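Local coordinates for tegumental protein 20.8 kDa (Clonorchis sinensis, PDB 5X2E) that binds a calcium ion in its N-terminal calmodulin-like EF-hand domain, one part of a longer tegumental-allergen-like protein, at residues 15-20 with 51-56; 42-47 with 58-63. All coordinates share one frame; numbering follows the deposited sequence.

Both contacts lie within the EF-hand pair, their centres 10 Å apart, and both draw on helix 54-61. Contact 1 (15-20 with 51-56) joins the calcium-binding loop to strand 51-53; contact 2 (42-47 with 58-63) brings together the C-terminal ends of helices 35-44 and 54-61. They meet directly: Tyr20 OH probably hydrogen-bonds to Asp45 OD2 at 2.5 Å, and Ile52 CG2 packs on Phe44 CB at 3.6 Å. Calcium is bound at contact 1, whereas the side chain of Phe44 in contact 2 is about 13 Å from the ion.

Contact 1. Residues 15-20 with 51-56; sequences TNVISY and SITLET. With CA (calcium ion), chain B.
Val17 faces Thr53 and Ile18 faces Ile52 in a short antiparallel pairing of strands 17-19 and 51-53, whose axes approach to 4.5 Å at 160°. Ile18 and Ile52 form the hydrogen-bonded pair: Ile18 N donates to Ile52 O (2.8 Å), and Ile52 N donates to Ile18 O. Val17 and Thr53 form the adjoining non-hydrogen-bonded pair. Beyond it, Leu54 N reaches Asn16 O at 2.9 Å, where the second chain turns into helix 54-61; Thr53 is the N-cap, its OG1 accepting from Thr56 N.

The isoleucines meet through their branched CB atoms, 4.0 Å from Ile18 CB to Ile52 CB, on the face where Trp40 touches both and Phe7 of helix 3-10 meets Ile18. On the other face, Val17 CG1, anti to the backbone N (chi1 -178°), lies 3.4 Å from Ser51 OG and also touches Ser51 CB. Asn16 and Leu54 run side by side, with Leu54 CD2 against the amide at 3.6 Å from Asn16 OD1; that oxygen is hydrogen-bonded to Arg72 of helix 65-79. The Tyr20 ring approaches the Ser51 backbone obliquely, while its hydroxyl is engaged by Asp45.

Beside the first strand, Val17 O binds the calcium ion at 2.3 Å. Thr15 OG1 lies at the longer distance of 2.7 Å from the calcium ion; a water, Asp11, Asp13 and Glu22 complete the site. Val17 gives its carbonyl to the metal, and its CA makes a CA-H...O contact with Ile52 O; Ile18, the next residue, makes the two bonds to Ile52. This is the short antiparallel sheet that couples the two loops of an EF-hand pair, here with calcium seen in the first loop.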
loop_
_atom_site.group_PDB
_atom_site.type_symbol
_atom_site.label_atom_id
_atom_site.label_comp_id
_atom_site.label_asym_id
_atom_site.label_seq_id
_atom_site.Cartn_x
_atom_site.Cartn_y
_atom_site.Cartn_z
ATOM N N THR A 15 4.718 -7.786 3.903
ATOM C CA THR A 15 4.536 -7.734 5.357
ATOM C C THR A 15 3.207 -7.117 5.763
ATOM O O THR A 15 2.871 -7.134 6.955
ATOM C CB THR A 15 5.677 -6.934 6.037
ATOM O OG1 THR A 15 5.668 -5.578 5.527
ATOM C CG2 THR A 15 7.035 -7.602 5.790
ATOM N N ASN A 16 2.483 -6.545 4.796
ATOM C CA ASN A 16 1.245 -5.802 5.083
ATOM C C ASN A 16 1.478 -4.560 5.941
ATOM O O ASN A 16 0.551 -3.991 6.535
ATOM C CB ASN A 16 0.189 -6.711 5.711
ATOM C CG ASN A 16 -0.222 -7.808 4.776
ATOM O OD1 ASN A 16 -0.629 -7.536 3.645
ATOM N ND2 ASN A 16 -0.060 -9.055 5.206
ATOM N N VAL A 17 2.719 -4.095 5.911
ATOM C CA VAL A 17 3.081 -2.774 6.359
ATOM C C VAL A 17 3.860 -2.135 5.207
ATOM O O VAL A 17 4.893 -2.673 4.779
ATOM C CB VAL A 17 3.937 -2.802 7.618
ATOM C CG1 VAL A 17 4.239 -1.374 8.055
ATOM C CG2 VAL A 17 3.229 -3.587 8.744
ATOM N N ILE A 18 3.373 -1.001 4.719
ATOM C CA ILE A 18 4.081 -0.216 3.727
ATOM C C ILE A 18 5.086 0.670 4.474
ATOM O O ILE A 18 4.736 1.526 5.309
ATOM C CB ILE A 18 3.109 0.616 2.872
ATOM C CG1 ILE A 18 2.379 -0.320 1.899
ATOM C CG2 ILE A 18 3.863 1.764 2.182
ATOM C CD1 ILE A 18 1.311 0.413 1.051
ATOM N N SER A 19 6.355 0.429 4.227
ATOM C CA SER A 19 7.376 1.285 4.773
ATOM C C SER A 19 7.478 2.565 3.951
ATOM O O SER A 19 7.114 2.603 2.753
ATOM C CB SER A 19 8.735 0.550 4.793
ATOM O OG SER A 19 9.245 0.504 3.472
ATOM N N TYR A 20 8.013 3.616 4.549
ATOM C CA TYR A 20 8.208 4.832 3.794
ATOM C C TYR A 20 9.169 4.634 2.580
ATOM O O TYR A 20 8.853 5.078 1.475
ATOM C CB TYR A 20 8.648 5.958 4.703
ATOM C CG TYR A 20 7.620 6.458 5.729
ATOM C CD1 TYR A 20 6.285 6.082 5.692
ATOM C CD2 TYR A 20 8.030 7.324 6.738
ATOM C CE1 TYR A 20 5.370 6.592 6.619
ATOM C CE2 TYR A 20 7.145 7.813 7.670
ATOM C CZ TYR A 20 5.808 7.442 7.617
ATOM O OH TYR A 20 4.958 7.996 8.570
ATOM N N SER A 51 4.873 4.280 9.539
ATOM C CA SER A 51 4.634 3.307 8.465
ATOM C C SER A 51 3.128 3.222 8.254
ATOM O O SER A 51 2.345 3.820 9.019
ATOM C CB SER A 51 5.204 1.942 8.786
ATOM O OG SER A 51 4.571 1.402 9.930
ATOM N N ILE A 52 2.728 2.509 7.216
ATOM C CA ILE A 52 1.330 2.438 6.840
ATOM C C ILE A 52 0.876 0.995 6.909
ATOM O O ILE A 52 1.276 0.165 6.101
ATOM C CB ILE A 52 1.116 3.018 5.428
ATOM C CG1 ILE A 52 1.331 4.559 5.415
ATOM C CG2 ILE A 52 -0.270 2.633 4.907
ATOM C CD1 ILE A 52 1.559 5.153 4.041
ATOM N N THR A 53 0.019 0.658 7.863
ATOM C CA THR A 53 -0.435 -0.724 7.985
ATOM C C THR A 53 -1.609 -1.010 7.065
ATOM O O THR A 53 -2.395 -0.117 6.701
ATOM C CB THR A 53 -0.868 -1.061 9.433
ATOM O OG1 THR A 53 -2.023 -0.284 9.772
ATOM C CG2 THR A 53 0.247 -0.754 10.412
ATOM N N LEU A 54 -1.737 -2.280 6.709
ATOM C CA LEU A 54 -2.893 -2.727 5.954
ATOM C C LEU A 54 -4.191 -2.327 6.692
ATOM O O LEU A 54 -5.155 -1.887 6.047
ATOM C CB LEU A 54 -2.823 -4.240 5.755
ATOM C CG LEU A 54 -4.021 -4.818 5.034
ATOM C CD1 LEU A 54 -4.193 -4.173 3.673
ATOM C CD2 LEU A 54 -3.820 -6.340 4.884
ATOM N N GLU A 55 -4.192 -2.459 8.028
ATOM C CA GLU A 55 -5.382 -2.143 8.842
ATOM C C GLU A 55 -5.835 -0.681 8.656
ATOM O O GLU A 55 -7.013 -0.393 8.475
ATOM C CB GLU A 55 -5.127 -2.423 10.340
ATOM C CG GLU A 55 -5.031 -3.911 10.708
ATOM C CD GLU A 55 -6.355 -4.660 10.619
ATOM O OE1 GLU A 55 -7.445 -4.075 10.749
ATOM O OE2 GLU A 55 -6.321 -5.853 10.417
ATOM N N THR A 56 -4.896 0.254 8.732
ATOM C CA THR A 56 -5.255 1.670 8.656
ATOM C C THR A 56 -5.635 2.048 7.225
ATOM O O THR A 56 -6.561 2.824 6.996
ATOM C CB THR A 56 -4.111 2.537 9.177
ATOM O OG1 THR A 56 -3.862 2.182 10.552
ATOM C CG2 THR A 56 -4.483 3.993 9.105
HETATM CA CA CA B . 6.326 -3.939 3.445
HETATM O O HOH W 1 8.014 -3.169 4.878
#

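Contact 2. Residues 42-47 with 58-63; sequences QLFDPD and CSKLGL
Phe44 and Lys60 mark the closest backbone approach, 6.9 Å from CA to CA, where the last turn of helix 35-44 and the loop after it come beside the C-terminal turn of helix 54-61. Lys60 carries much of the contact with its aliphatic chain. Its CB meets the edge of the Phe44 ring, near the ring plane, at 4.0 Å from Phe44 CD1. The chain bends at chi2 (-67°), which turns CD away from an extended course, and CG, CD and CE all pass close to the Leu43 carbonyl oxygen; Lys60 CG is 3.2 Å from Leu43 O. Farther out, Lys60 CE touches Pro46 CG at 3.9 Å, the lysine chain and the proline ring passing alongside and running opposite ways.

Leu61 crosses the Phe44 side chain at about a right angle. Leu61 CG approaches Phe44 CE1 obliquely to 3.8 Å, and CD1 reaches both CE1 and CZ. One face of the ring is covered by Leu43 CB, over its centre; Trp40 meets the ring edge-to-face, and the Phe57 ring meets it with the planes at about 50°. Leu61 in turn touches Phe3 of helix 3-10.

The contact is largely apolar, the exception being the Leu43 carbonyl oxygen, against which the lysine methylenes lie: the buried phenyl ring is lined by leucine and by the methylenes of a surface lysine, and the ends of helices 35-44 and 54-61 meet through van der Waals packing.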
loop_
_atom_site.group_PDB
_atom_site.type_symbol
_atom_site.label_atom_id
_atom_site.label_comp_id
_atom_site.label_asym_id
_atom_site.label_seq_id
_atom_site.Cartn_x
_atom_site.Cartn_y
_atom_site.Cartn_z
ATOM N N GLN A 42 -0.410 11.306 5.190
ATOM C CA GLN A 42 -1.484 12.022 5.840
ATOM C C GLN A 42 -2.784 11.241 5.870
ATOM O O GLN A 42 -3.498 11.245 6.868
ATOM C CB GLN A 42 -1.676 13.342 5.135
ATOM C CG GLN A 42 -0.535 14.290 5.416
ATOM C CD GLN A 42 -0.763 15.676 4.840
ATOM O OE1 GLN A 42 -1.818 15.957 4.268
ATOM N NE2 GLN A 42 0.229 16.552 4.992
ATOM N N LEU A 43 -3.099 10.569 4.776
ATOM C CA LEU A 43 -4.330 9.784 4.715
ATOM C C LEU A 43 -4.239 8.458 5.502
ATOM O O LEU A 43 -5.203 8.071 6.171
ATOM C CB LEU A 43 -4.712 9.492 3.247
ATOM C CG LEU A 43 -5.108 10.685 2.354
ATOM C CD1 LEU A 43 -5.215 10.297 0.879
ATOM C CD2 LEU A 43 -6.415 11.317 2.797
ATOM N N PHE A 44 -3.078 7.794 5.463
ATOM C CA PHE A 44 -2.951 6.395 5.919
ATOM C C PHE A 44 -2.022 6.196 7.105
ATOM O O PHE A 44 -1.926 5.089 7.641
ATOM C CB PHE A 44 -2.480 5.527 4.762
ATOM C CG PHE A 44 -3.361 5.618 3.569
ATOM C CD1 PHE A 44 -4.733 5.425 3.670
ATOM C CD2 PHE A 44 -2.802 5.873 2.317
ATOM C CE1 PHE A 44 -5.550 5.518 2.542
ATOM C CE2 PHE A 44 -3.600 5.960 1.200
ATOM C CZ PHE A 44 -4.977 5.785 1.310
ATOM N N ASP A 45 -1.340 7.263 7.507
ATOM C CA ASP A 45 -0.563 7.240 8.761
ATOM C C ASP A 45 -0.846 8.527 9.523
ATOM O O ASP A 45 0.081 9.265 9.845
ATOM C CB ASP A 45 0.953 7.089 8.495
ATOM C CG ASP A 45 1.749 6.833 9.769
ATOM O OD1 ASP A 45 1.157 6.369 10.785
ATOM O OD2 ASP A 45 2.981 7.090 9.763
ATOM N N PRO A 46 -2.135 8.806 9.816
ATOM C CA PRO A 46 -2.459 10.115 10.379
ATOM C C PRO A 46 -1.839 10.353 11.743
ATOM O O PRO A 46 -1.571 11.517 12.064
ATOM C CB PRO A 46 -3.996 10.081 10.474
ATOM C CG PRO A 46 -4.323 8.610 10.554
ATOM C CD PRO A 46 -3.343 7.973 9.638
ATOM N N ASP A 47 -1.641 9.291 12.521
ATOM C CA ASP A 47 -1.013 9.400 13.841
ATOM C C ASP A 47 0.521 9.387 13.784
ATOM O O ASP A 47 1.182 9.390 14.822
ATOM C CB ASP A 47 -1.503 8.274 14.747
ATOM C CG ASP A 47 -2.971 8.405 15.084
ATOM O OD1 ASP A 47 -3.697 7.393 15.020
ATOM O OD2 ASP A 47 -3.404 9.524 15.403
ATOM N N CYS A 58 -7.020 0.083 5.093
ATOM C CA CYS A 58 -8.351 -0.449 4.848
ATOM C C CYS A 58 -9.431 0.353 5.573
ATOM O O CYS A 58 -10.511 0.611 5.032
ATOM C CB CYS A 58 -8.436 -1.917 5.265
ATOM S SG CYS A 58 -7.592 -3.045 4.145
ATOM N N SER A 59 -9.166 0.727 6.819
ATOM C CA SER A 59 -10.152 1.517 7.558
ATOM C C SER A 59 -10.464 2.845 6.856
ATOM O O SER A 59 -11.614 3.278 6.807
ATOM C CB SER A 59 -9.655 1.756 8.979
ATOM O OG SER A 59 -9.641 0.528 9.687
ATOM N N LYS A 60 -9.439 3.486 6.309
ATOM C CA LYS A 60 -9.629 4.781 5.653
ATOM C C LYS A 60 -10.392 4.640 4.347
ATOM O O LYS A 60 -11.148 5.529 3.973
ATOM C CB LYS A 60 -8.288 5.476 5.400
ATOM C CG LYS A 60 -7.565 5.899 6.672
ATOM C CD LYS A 60 -8.293 7.017 7.425
ATOM C CE LYS A 60 -7.547 7.339 8.716
ATOM N NZ LYS A 60 -8.142 8.471 9.479
ATOM N N LEU A 61 -10.192 3.524 3.651
ATOM C CA LEU A 61 -10.774 3.360 2.325
ATOM C C LEU A 61 -12.071 2.548 2.324
ATOM O O LEU A 61 -12.705 2.408 1.286
ATOM C CB LEU A 61 -9.752 2.692 1.389
ATOM C CG LEU A 61 -8.526 3.564 1.137
ATOM C CD1 LEU A 61 -7.442 2.798 0.391
ATOM C CD2 LEU A 61 -8.939 4.782 0.342
ATOM N N GLY A 62 -12.448 1.984 3.469
ATOM C CA GLY A 62 -13.634 1.133 3.535
ATOM C C GLY A 62 -13.423 -0.268 2.959
ATOM O O GLY A 62 -14.365 -0.872 2.450
ATOM N N LEU A 63 -12.191 -0.776 3.035
ATOM C CA LEU A 63 -11.845 -2.125 2.588
ATOM C C LEU A 63 -11.684 -3.045 3.792
ATOM O O LEU A 63 -11.619 -2.576 4.927
ATOM C CB LEU A 63 -10.557 -2.100 1.756
ATOM C CG LEU A 63 -10.536 -1.196 0.517
ATOM C CD1 LEU A 63 -9.100 -1.018 -0.004
ATOM C CD2 LEU A 63 -11.492 -1.721 -0.570
#